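Local coordinates for protein integral membrane indolylacetylinositol arabinosyltransferase EmbB (PDB 7BVC) that probably transfers arabinose units to build the arabinan of mycobacterial arabinogalactan, and binds the drug ethambutol, at residues B[286-291]-B[970-975]; B[303-308]-B[1018-1023]; B[729-734]-B[978-983]. One frame throughout, in Å; residues are numbered along the deposited sequence.

Contact 1: B[286-291]-B[970-975]; sequences DGYILQ and MDWAVG. With 95E (Ethambutol), chain I.
Residues 287-291 belong to helix 287-294, with Gln291 N bonded back to Gly287 O, while 970-975 leaves strand 968-970 as an irregular loop folded against that helix. The two chains come together at glycines: Gly287 CA and Gly975 CA are 3.4 Å apart, an approach open to them because neither residue has a side chain to interpose. No hydrogen bond crosses here. Tyr288 N does sit 3.1 Å from Trp972 O, but the angle is too poor for a bond, so packing carries the contact. Tyr288 holds CG anti to its backbone N (chi1 -162°), and Trp972 puts CG in the crowded position between N and the carbonyl carbon (chi1 61°). The rings then meet as an offset edge-to-face pair, the tyrosine edge directed at the face of the indole five-membered ring, with centroids 5.7 Å apart and planes at 67°. This is where the GT-C-type membrane part of the enzyme meets its C-terminal domain, and both aromatics line the ethambutol pocket. On the same indole face, at the outer rim of the six-membered ring, sits ethambutol C13, 3.5 Å from Trp972 CH2. Ethambutol N6 sits above one face of the Tyr288 ring, toward its rim, and Tyr288 CE2 is 3.5 Å from ethambutol C2. Trp1012 makes a further edge-to-face contact with Trp972, and the Tyr288 hydroxyl is hydrogen-bonded to Asn304 OD1, which holds the phenol tip in place. Farther along the helix, Leu290 CD2 lies 3.3 Å from Gly975 O. Gln291, bent at its second torsion, brings OE1 3.9 Å from Gly975 CA and crosses Met970 at about a right angle.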
loop_
_atom_site.group_PDB
_atom_site.type_symbol
_atom_site.label_atom_id
_atom_site.label_comp_id
_atom_site.label_asym_id
_atom_site.label_seq_id
_atom_site.Cartn_x
_atom_site.Cartn_y
_atom_site.Cartn_z
ATOM N N ASP B 286 10.017 6.013 20.706
ATOM C CA ASP B 286 10.581 6.469 21.969
ATOM C C ASP B 286 10.714 5.348 22.985
ATOM O O ASP B 286 11.763 5.214 23.622
ATOM C CB ASP B 286 9.724 7.586 22.567
ATOM C CG ASP B 286 9.679 8.815 21.696
ATOM O OD1 ASP B 286 10.123 8.736 20.532
ATOM O OD2 ASP B 286 9.208 9.863 22.179
ATOM N N GLY B 287 9.667 4.540 23.149
ATOM C CA GLY B 287 9.775 3.382 24.018
ATOM C C GLY B 287 10.788 2.379 23.512
ATOM O O GLY B 287 11.499 1.750 24.297
ATOM N N TYR B 288 10.896 2.280 22.182
ATOM C CA TYR B 288 11.855 1.346 21.535
ATOM C C TYR B 288 13.290 1.697 21.955
ATOM O O TYR B 288 14.037 0.778 22.349
ATOM C CB TYR B 288 11.697 1.387 20.012
ATOM C CG TYR B 288 12.282 0.203 19.285
ATOM C CD1 TYR B 288 11.475 -0.825 18.826
ATOM C CD2 TYR B 288 13.645 0.107 19.053
ATOM C CE1 TYR B 288 12.004 -1.917 18.157
ATOM C CE2 TYR B 288 14.190 -0.977 18.386
ATOM C CZ TYR B 288 13.367 -1.993 17.936
ATOM O OH TYR B 288 13.898 -3.064 17.278
ATOM N N ILE B 289 13.657 2.981 21.872
ATOM C CA ILE B 289 14.998 3.425 22.233
ATOM C C ILE B 289 15.184 3.442 23.745
ATOM O O ILE B 289 16.275 3.143 24.245
ATOM C CB ILE B 289 15.275 4.802 21.608
ATOM C CG1 ILE B 289 15.145 4.721 20.089
ATOM C CG2 ILE B 289 16.652 5.305 21.994
ATOM C CD1 ILE B 289 15.510 5.993 19.380
ATOM N N LEU B 290 14.135 3.774 24.500
ATOM C CA LEU B 290 14.264 3.783 25.953
ATOM C C LEU B 290 14.540 2.387 26.492
ATOM O O LEU B 290 15.391 2.208 27.371
ATOM C CB LEU B 290 13.005 4.365 26.594
ATOM C CG LEU B 290 13.177 4.770 28.057
ATOM C CD1 LEU B 290 14.220 5.861 28.183
ATOM C CD2 LEU B 290 11.858 5.217 28.653
ATOM N N GLN B 291 13.836 1.377 25.974
ATOM C CA GLN B 291 14.088 0.012 26.417
ATOM C C GLN B 291 15.422 -0.502 25.899
ATOM O O GLN B 291 16.064 -1.322 26.563
ATOM C CB GLN B 291 12.954 -0.911 25.975
ATOM C CG GLN B 291 11.578 -0.464 26.429
ATOM C CD GLN B 291 11.514 -0.196 27.916
ATOM O OE1 GLN B 291 11.088 0.873 28.347
ATOM N NE2 GLN B 291 11.935 -1.170 28.706
ATOM N N MET B 970 7.326 -5.046 28.080
ATOM C CA MET B 970 6.640 -3.907 27.486
ATOM C C MET B 970 6.865 -3.925 25.983
ATOM O O MET B 970 7.999 -4.099 25.528
ATOM C CB MET B 970 7.148 -2.595 28.081
ATOM C CG MET B 970 6.555 -2.256 29.434
ATOM S SD MET B 970 7.307 -0.795 30.171
ATOM C CE MET B 970 8.658 -1.532 31.077
ATOM N N ASP B 971 5.791 -3.756 25.214
ATOM C CA ASP B 971 5.951 -3.659 23.775
ATOM C C ASP B 971 6.757 -2.407 23.427
ATOM O O ASP B 971 6.923 -1.496 24.239
ATOM C CB ASP B 971 4.589 -3.639 23.086
ATOM C CG ASP B 971 3.960 -5.017 23.003
ATOM O OD1 ASP B 971 4.343 -5.896 23.803
ATOM O OD2 ASP B 971 3.084 -5.224 22.139
ATOM N N TRP B 972 7.266 -2.368 22.198
ATOM C CA TRP B 972 8.165 -1.289 21.809
ATOM C C TRP B 972 7.463 0.054 21.670
ATOM O O TRP B 972 8.134 1.056 21.406
ATOM C CB TRP B 972 8.887 -1.638 20.503
ATOM C CG TRP B 972 7.995 -1.852 19.326
ATOM C CD1 TRP B 972 7.566 -3.048 18.834
ATOM C CD2 TRP B 972 7.446 -0.847 18.465
ATOM N NE1 TRP B 972 6.774 -2.851 17.732
ATOM C CE2 TRP B 972 6.685 -1.508 17.485
ATOM C CE3 TRP B 972 7.522 0.549 18.432
ATOM C CZ2 TRP B 972 6.001 -0.824 16.486
ATOM C CZ3 TRP B 972 6.842 1.225 17.441
ATOM C CH2 TRP B 972 6.092 0.539 16.482
ATOM N N ALA B 973 6.145 0.107 21.846
ATOM C CA ALA B 973 5.418 1.366 21.831
ATOM C C ALA B 973 5.231 1.963 23.216
ATOM O O ALA B 973 5.328 3.185 23.369
ATOM C CB ALA B 973 4.046 1.178 21.176
ATOM N N VAL B 974 4.968 1.137 24.226
ATOM C CA VAL B 974 4.737 1.619 25.583
ATOM C C VAL B 974 6.044 1.675 26.371
ATOM O O VAL B 974 6.352 0.778 27.165
ATOM C CB VAL B 974 3.679 0.741 26.276
ATOM C CG1 VAL B 974 2.366 0.883 25.565
ATOM C CG2 VAL B 974 4.064 -0.727 26.219
ATOM N N GLY B 975 6.819 2.739 26.185
ATOM C CA GLY B 975 8.039 2.879 26.954
ATOM C C GLY B 975 8.150 4.170 27.735
ATOM O O GLY B 975 8.741 4.198 28.818
HETATM C C2 95E I . 15.713 0.112 15.396
HETATM O O12 95E I . 8.003 2.371 12.755
HETATM C C11 95E I . 9.302 2.193 13.247
HETATM C C10 95E I . 9.614 0.702 13.306
HETATM C C13 95E I . 8.425 -0.052 13.878
HETATM C C14 95E I . 7.675 -0.856 12.828
HETATM N N9 95E I . 10.745 0.485 14.184
HETATM C C8 95E I . 11.891 1.215 13.680
HETATM C C7 95E I . 13.188 0.635 14.230
HETATM N N6 95E I . 13.775 1.580 15.161
HETATM C C3 95E I . 15.222 1.522 15.109
HETATM O O1 95E I . 17.080 0.188 15.670
HETATM C C4 95E I . 15.793 2.464 16.162
HETATM C C5 95E I . 15.274 3.896 16.014
#

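Contact 2: B[303-308]-B[1018-1023]; sequences ANYFRW and GGLLGI
Tyr305 sets CG anti to its backbone N (chi1 -171°), and Leu1020 extends CD1 anti to its own CA, so that the methyl arrives over one face of the phenol ring. Leu1020 CD1 stands 4.1 Å from the Tyr305 ring centroid, only 20° off the normal, in a CH-pi contact displaced toward the rim; Tyr305 CE2 is 3.9 Å from Leu1020 CD1. The same methyl also rests on the backbone, 3.7 Å from Tyr305 O. Both segments are irregular loops, 303-308 from the GT-C-type part and 1018-1023 from the C-terminal domain, and this is buried packing between the two parts beside the ethambutol pocket, to which Asn304 belongs. With no conventional hydrogen bond between them, the backbones meet through Gly1019, whose CA donates a CA-H...O contact to Phe306 O at 3.3 Å, with an angle of 151° at the hydrogen. Positive phi at Gly1018 and Gly1019 suits glycine, and at Gly1018 a CB would also run into Trp308 N, which explains how the backbones can lie so close. Arg307 leaves its backbone pointing away from 1018-1023, and its extended chain places NE above one face of the Trp308 indole, toward the rim. Its NH2 is hydrogen-bonded to Trp1012 O, and the guanidinium makes a cation-pi contact with the Trp1012 ring.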
loop_
_atom_site.group_PDB
_atom_site.type_symbol
_atom_site.label_atom_id
_atom_site.label_comp_id
_atom_site.label_asym_id
_atom_site.label_seq_id
_atom_site.Cartn_x
_atom_site.Cartn_y
_atom_site.Cartn_z
ATOM N N ALA B 303 22.390 -4.057 22.627
ATOM C CA ALA B 303 21.683 -4.960 21.734
ATOM C C ALA B 303 20.436 -4.299 21.159
ATOM O O ALA B 303 19.958 -3.271 21.643
ATOM C CB ALA B 303 21.291 -6.239 22.466
ATOM N N ASN B 304 19.910 -4.911 20.101
ATOM C CA ASN B 304 18.569 -4.614 19.614
ATOM C C ASN B 304 17.612 -5.495 20.405
ATOM O O ASN B 304 17.647 -6.725 20.291
ATOM C CB ASN B 304 18.454 -4.871 18.116
ATOM C CG ASN B 304 17.344 -4.073 17.474
ATOM O OD1 ASN B 304 16.166 -4.386 17.633
ATOM N ND2 ASN B 304 17.714 -3.034 16.739
ATOM N N TYR B 305 16.764 -4.866 21.218
ATOM C CA TYR B 305 16.069 -5.599 22.267
ATOM C C TYR B 305 14.932 -6.449 21.714
ATOM O O TYR B 305 14.728 -7.585 22.158
ATOM C CB TYR B 305 15.550 -4.614 23.313
ATOM C CG TYR B 305 14.990 -5.256 24.554
ATOM C CD1 TYR B 305 15.748 -6.141 25.303
ATOM C CD2 TYR B 305 13.704 -4.967 24.983
ATOM C CE1 TYR B 305 15.236 -6.727 26.440
ATOM C CE2 TYR B 305 13.187 -5.546 26.118
ATOM C CZ TYR B 305 13.956 -6.424 26.843
ATOM O OH TYR B 305 13.439 -7.001 27.975
ATOM N N PHE B 306 14.190 -5.929 20.739
ATOM C CA PHE B 306 12.897 -6.489 20.372
ATOM C C PHE B 306 12.932 -7.395 19.147
ATOM O O PHE B 306 11.891 -7.953 18.791
ATOM C CB PHE B 306 11.891 -5.359 20.128
ATOM C CG PHE B 306 11.651 -4.492 21.328
ATOM C CD1 PHE B 306 10.752 -4.874 22.305
ATOM C CD2 PHE B 306 12.320 -3.292 21.475
ATOM C CE1 PHE B 306 10.531 -4.079 23.407
ATOM C CE2 PHE B 306 12.099 -2.493 22.574
ATOM C CZ PHE B 306 11.204 -2.886 23.539
ATOM N N ARG B 307 14.079 -7.568 18.498
ATOM C CA ARG B 307 14.074 -8.263 17.219
ATOM C C ARG B 307 15.488 -8.701 16.867
ATOM O O ARG B 307 16.469 -8.239 17.456
ATOM C CB ARG B 307 13.488 -7.362 16.124
ATOM C CG ARG B 307 13.043 -8.056 14.850
ATOM C CD ARG B 307 12.472 -7.035 13.884
ATOM N NE ARG B 307 12.355 -7.541 12.521
ATOM C CZ ARG B 307 11.236 -8.030 11.999
ATOM N NH1 ARG B 307 11.220 -8.464 10.749
ATOM N NH2 ARG B 307 10.132 -8.084 12.728
ATOM N N TRP B 308 15.569 -9.629 15.908
ATOM C CA TRP B 308 16.819 -10.024 15.252
ATOM C C TRP B 308 17.755 -10.791 16.184
ATOM O O TRP B 308 18.966 -10.572 16.180
ATOM C CB TRP B 308 17.530 -8.813 14.646
ATOM C CG TRP B 308 16.825 -8.271 13.452
ATOM C CD1 TRP B 308 16.368 -8.980 12.384
ATOM C CD2 TRP B 308 16.475 -6.907 13.207
ATOM N NE1 TRP B 308 15.762 -8.143 11.485
ATOM C CE2 TRP B 308 15.814 -6.862 11.968
ATOM C CE3 TRP B 308 16.660 -5.717 13.916
ATOM C CZ2 TRP B 308 15.339 -5.676 11.420
ATOM C CZ3 TRP B 308 16.186 -4.543 13.372
ATOM C CH2 TRP B 308 15.533 -4.530 12.135
ATOM N N GLY B 1018 13.359 -13.451 15.158
ATOM C CA GLY B 1018 14.042 -13.054 16.372
ATOM C C GLY B 1018 13.072 -12.763 17.493
ATOM O O GLY B 1018 12.812 -13.633 18.329
ATOM N N GLY B 1019 12.513 -11.555 17.509
ATOM C CA GLY B 1019 11.424 -11.222 18.406
ATOM C C GLY B 1019 11.689 -11.450 19.878
ATOM O O GLY B 1019 12.811 -11.761 20.285
ATOM N N LEU B 1020 10.650 -11.275 20.690
ATOM C CA LEU B 1020 10.666 -11.701 22.078
ATOM C C LEU B 1020 9.486 -12.587 22.440
ATOM O O LEU B 1020 9.491 -13.175 23.525
ATOM C CB LEU B 1020 10.689 -10.493 23.024
ATOM C CG LEU B 1020 12.066 -9.985 23.441
ATOM C CD1 LEU B 1020 11.927 -8.762 24.326
ATOM C CD2 LEU B 1020 12.843 -11.078 24.153
ATOM N N LEU B 1021 8.480 -12.695 21.574
ATOM C CA LEU B 1021 7.329 -13.556 21.793
ATOM C C LEU B 1021 7.566 -14.986 21.335
ATOM O O LEU B 1021 6.601 -15.738 21.177
ATOM C CB LEU B 1021 6.101 -12.981 21.085
ATOM C CG LEU B 1021 5.684 -11.568 21.489
ATOM C CD1 LEU B 1021 4.548 -11.082 20.612
ATOM C CD2 LEU B 1021 5.284 -11.531 22.952
ATOM N N GLY B 1022 8.814 -15.379 21.112
ATOM C CA GLY B 1022 9.112 -16.756 20.776
ATOM C C GLY B 1022 9.444 -17.546 22.021
ATOM O O GLY B 1022 9.349 -18.776 22.043
ATOM N N ILE B 1023 9.839 -16.832 23.070
ATOM C CA ILE B 1023 10.144 -17.445 24.356
ATOM C C ILE B 1023 8.897 -17.579 25.219
ATOM O O ILE B 1023 8.664 -18.628 25.827
ATOM C CB ILE B 1023 11.232 -16.621 25.070
ATOM C CG1 ILE B 1023 12.520 -16.604 24.244
ATOM C CG2 ILE B 1023 11.472 -17.160 26.461
ATOM C CD1 ILE B 1023 13.501 -15.536 24.669
#

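Contact 3: B[729-734]-B[978-983]; sequences GGCGLA and FPCQQP
Two loops of the C-terminal domain pack here, both bordering its six-stranded mixed sheet: 729-734 leads into strand 737-739, whereas the loop holding 978-983 comes after the outermost strand, 968-970. The sequence family of the domain falls in the galactose-binding clan. The broadest meeting is that of Phe978 with Leu733 and Ala734. With CG anti to its carbonyl carbon and beside the backbone N (chi1 -62°), Phe978 swings its ring toward 729-734. The closest approach of Leu733 is made by CB, not by its branched end. This CB lies over one face, 4.2 Å from the Phe978 ring centroid and 28° off the normal, a CH-pi contact displaced toward CZ, which is 3.8 Å from Leu733 CB. Ala734 comes in beside this, with its CB 4.0 Å from Phe978 CD1, so consecutive residues of one loop follow the ring from CZ round to CD1. Leu733 shares a backbone hydrogen bond with Ala977, and Ala734 one with Gln959. Next along, Pro979 meets Gly732 with one corner of its ring, CD, 3.7 Å from Gly732 N. Gly732 has no side chain, and a CB there would point at 978-983 and sit tightly against Pro979 CD. Gln959, on helix 958-961, touches Cys731, Ala734, Cys980 and Gln981, joining both loops from outside. At the partly exposed end of the contact the two cysteines meet tip to tip as separate residues, Cys731 SG standing 3.6 Å from Cys980 SG, well beyond disulfide length.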
loop_
_atom_site.group_PDB
_atom_site.type_symbol
_atom_site.label_atom_id
_atom_site.label_comp_id
_atom_site.label_asym_id
_atom_site.label_seq_id
_atom_site.Cartn_x
_atom_site.Cartn_y
_atom_site.Cartn_z
ATOM N N GLY B 729 7.484 13.475 41.885
ATOM C CA GLY B 729 7.516 12.037 42.053
ATOM C C GLY B 729 6.285 11.352 41.498
ATOM O O GLY B 729 5.496 10.771 42.248
ATOM N N GLY B 730 6.109 11.418 40.185
ATOM C CA GLY B 730 4.958 10.819 39.545
ATOM C C GLY B 730 5.371 9.936 38.386
ATOM O O GLY B 730 6.439 10.101 37.800
ATOM N N CYS B 731 4.498 8.985 38.070
ATOM C CA CYS B 731 4.714 8.072 36.960
ATOM C C CYS B 731 3.991 8.599 35.722
ATOM O O CYS B 731 3.485 9.724 35.703
ATOM C CB CYS B 731 4.247 6.669 37.338
ATOM S SG CYS B 731 4.834 6.103 38.949
ATOM N N GLY B 732 3.936 7.787 34.673
ATOM C CA GLY B 732 3.204 8.163 33.481
ATOM C C GLY B 732 1.784 7.646 33.511
ATOM O O GLY B 732 0.979 8.081 34.340
ATOM N N LEU B 733 1.456 6.717 32.613
ATOM C CA LEU B 733 0.133 6.107 32.620
ATOM C C LEU B 733 -0.085 5.178 33.803
ATOM O O LEU B 733 -1.223 4.765 34.038
ATOM C CB LEU B 733 -0.106 5.335 31.324
ATOM C CG LEU B 733 -0.898 6.046 30.230
ATOM C CD1 LEU B 733 -0.736 5.321 28.910
ATOM C CD2 LEU B 733 -2.360 6.135 30.612
ATOM N N ALA B 734 0.966 4.837 34.548
ATOM C CA ALA B 734 0.827 3.927 35.678
ATOM C C ALA B 734 0.057 4.532 36.840
ATOM O O ALA B 734 -0.196 3.825 37.821
ATOM C CB ALA B 734 2.205 3.474 36.154
ATOM N N PHE B 978 5.296 4.416 30.765
ATOM C CA PHE B 978 5.573 3.605 31.949
ATOM C C PHE B 978 7.060 3.686 32.267
ATOM O O PHE B 978 7.815 2.740 32.015
ATOM C CB PHE B 978 5.137 2.156 31.732
ATOM C CG PHE B 978 3.666 1.997 31.482
ATOM C CD1 PHE B 978 2.785 1.843 32.535
ATOM C CD2 PHE B 978 3.166 1.996 30.194
ATOM C CE1 PHE B 978 1.433 1.695 32.308
ATOM C CE2 PHE B 978 1.816 1.850 29.962
ATOM C CZ PHE B 978 0.949 1.698 31.020
ATOM N N PRO B 979 7.517 4.807 32.822
ATOM C CA PRO B 979 8.945 4.974 33.121
ATOM C C PRO B 979 9.390 4.437 34.474
ATOM O O PRO B 979 10.551 4.638 34.837
ATOM C CB PRO B 979 9.104 6.498 33.079
ATOM C CG PRO B 979 7.809 6.996 33.610
ATOM C CD PRO B 979 6.748 6.022 33.149
ATOM N N CYS B 980 8.515 3.768 35.226
ATOM C CA CYS B 980 8.880 3.236 36.530
ATOM C C CYS B 980 8.940 1.719 36.575
ATOM O O CYS B 980 9.608 1.173 37.456
ATOM C CB CYS B 980 7.894 3.726 37.601
ATOM S SG CYS B 980 8.303 5.342 38.298
ATOM N N GLN B 981 8.266 1.031 35.659
ATOM C CA GLN B 981 8.338 -0.421 35.618
ATOM C C GLN B 981 9.698 -0.865 35.094
ATOM O O GLN B 981 10.364 -0.149 34.343
ATOM C CB GLN B 981 7.223 -0.988 34.744
ATOM C CG GLN B 981 5.969 -0.130 34.701
ATOM C CD GLN B 981 5.332 0.041 36.064
ATOM O OE1 GLN B 981 5.354 -0.868 36.888
ATOM N NE2 GLN B 981 4.758 1.213 36.306
ATOM N N GLN B 982 10.107 -2.061 35.500
ATOM C CA GLN B 982 11.431 -2.522 35.104
ATOM C C GLN B 982 11.324 -3.473 33.927
ATOM O O GLN B 982 10.489 -4.387 33.952
ATOM C CB GLN B 982 12.126 -3.220 36.268
ATOM C CG GLN B 982 13.637 -3.249 36.142
ATOM C CD GLN B 982 14.256 -4.422 36.866
ATOM O OE1 GLN B 982 13.572 -5.386 37.209
ATOM N NE2 GLN B 982 15.560 -4.347 37.104
ATOM N N PRO B 983 12.140 -3.302 32.887
ATOM C CA PRO B 983 12.064 -4.210 31.738
ATOM C C PRO B 983 12.627 -5.587 32.048
ATOM O O PRO B 983 13.068 -5.857 33.169
ATOM C CB PRO B 983 12.898 -3.491 30.673
ATOM C CG PRO B 983 13.874 -2.693 31.453
ATOM C CD PRO B 983 13.154 -2.251 32.694
#

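How the contacts relate
From the N terminus, the chain passes 286-291 and then 303-308 within the membrane part, and both wait until the C-terminal domain for their partners. Within that domain 729-734 comes first, followed by 970-975, which closes contact 1, then 978-983, which closes contact 3, and finally 1018-1023, which closes contact 2. Contact 1 therefore crosses both others, whereas contact 3 lies wholly within the span of contact 2. Contacts 1 and 2 join the membrane part to the C-terminal domain near the ethambutol pocket; contact 3 ties two loops of that domain. Gln291 packs on Phe306 of contact 2 and on Pro983 of contact 3, while contacts 2 and 3 do not touch.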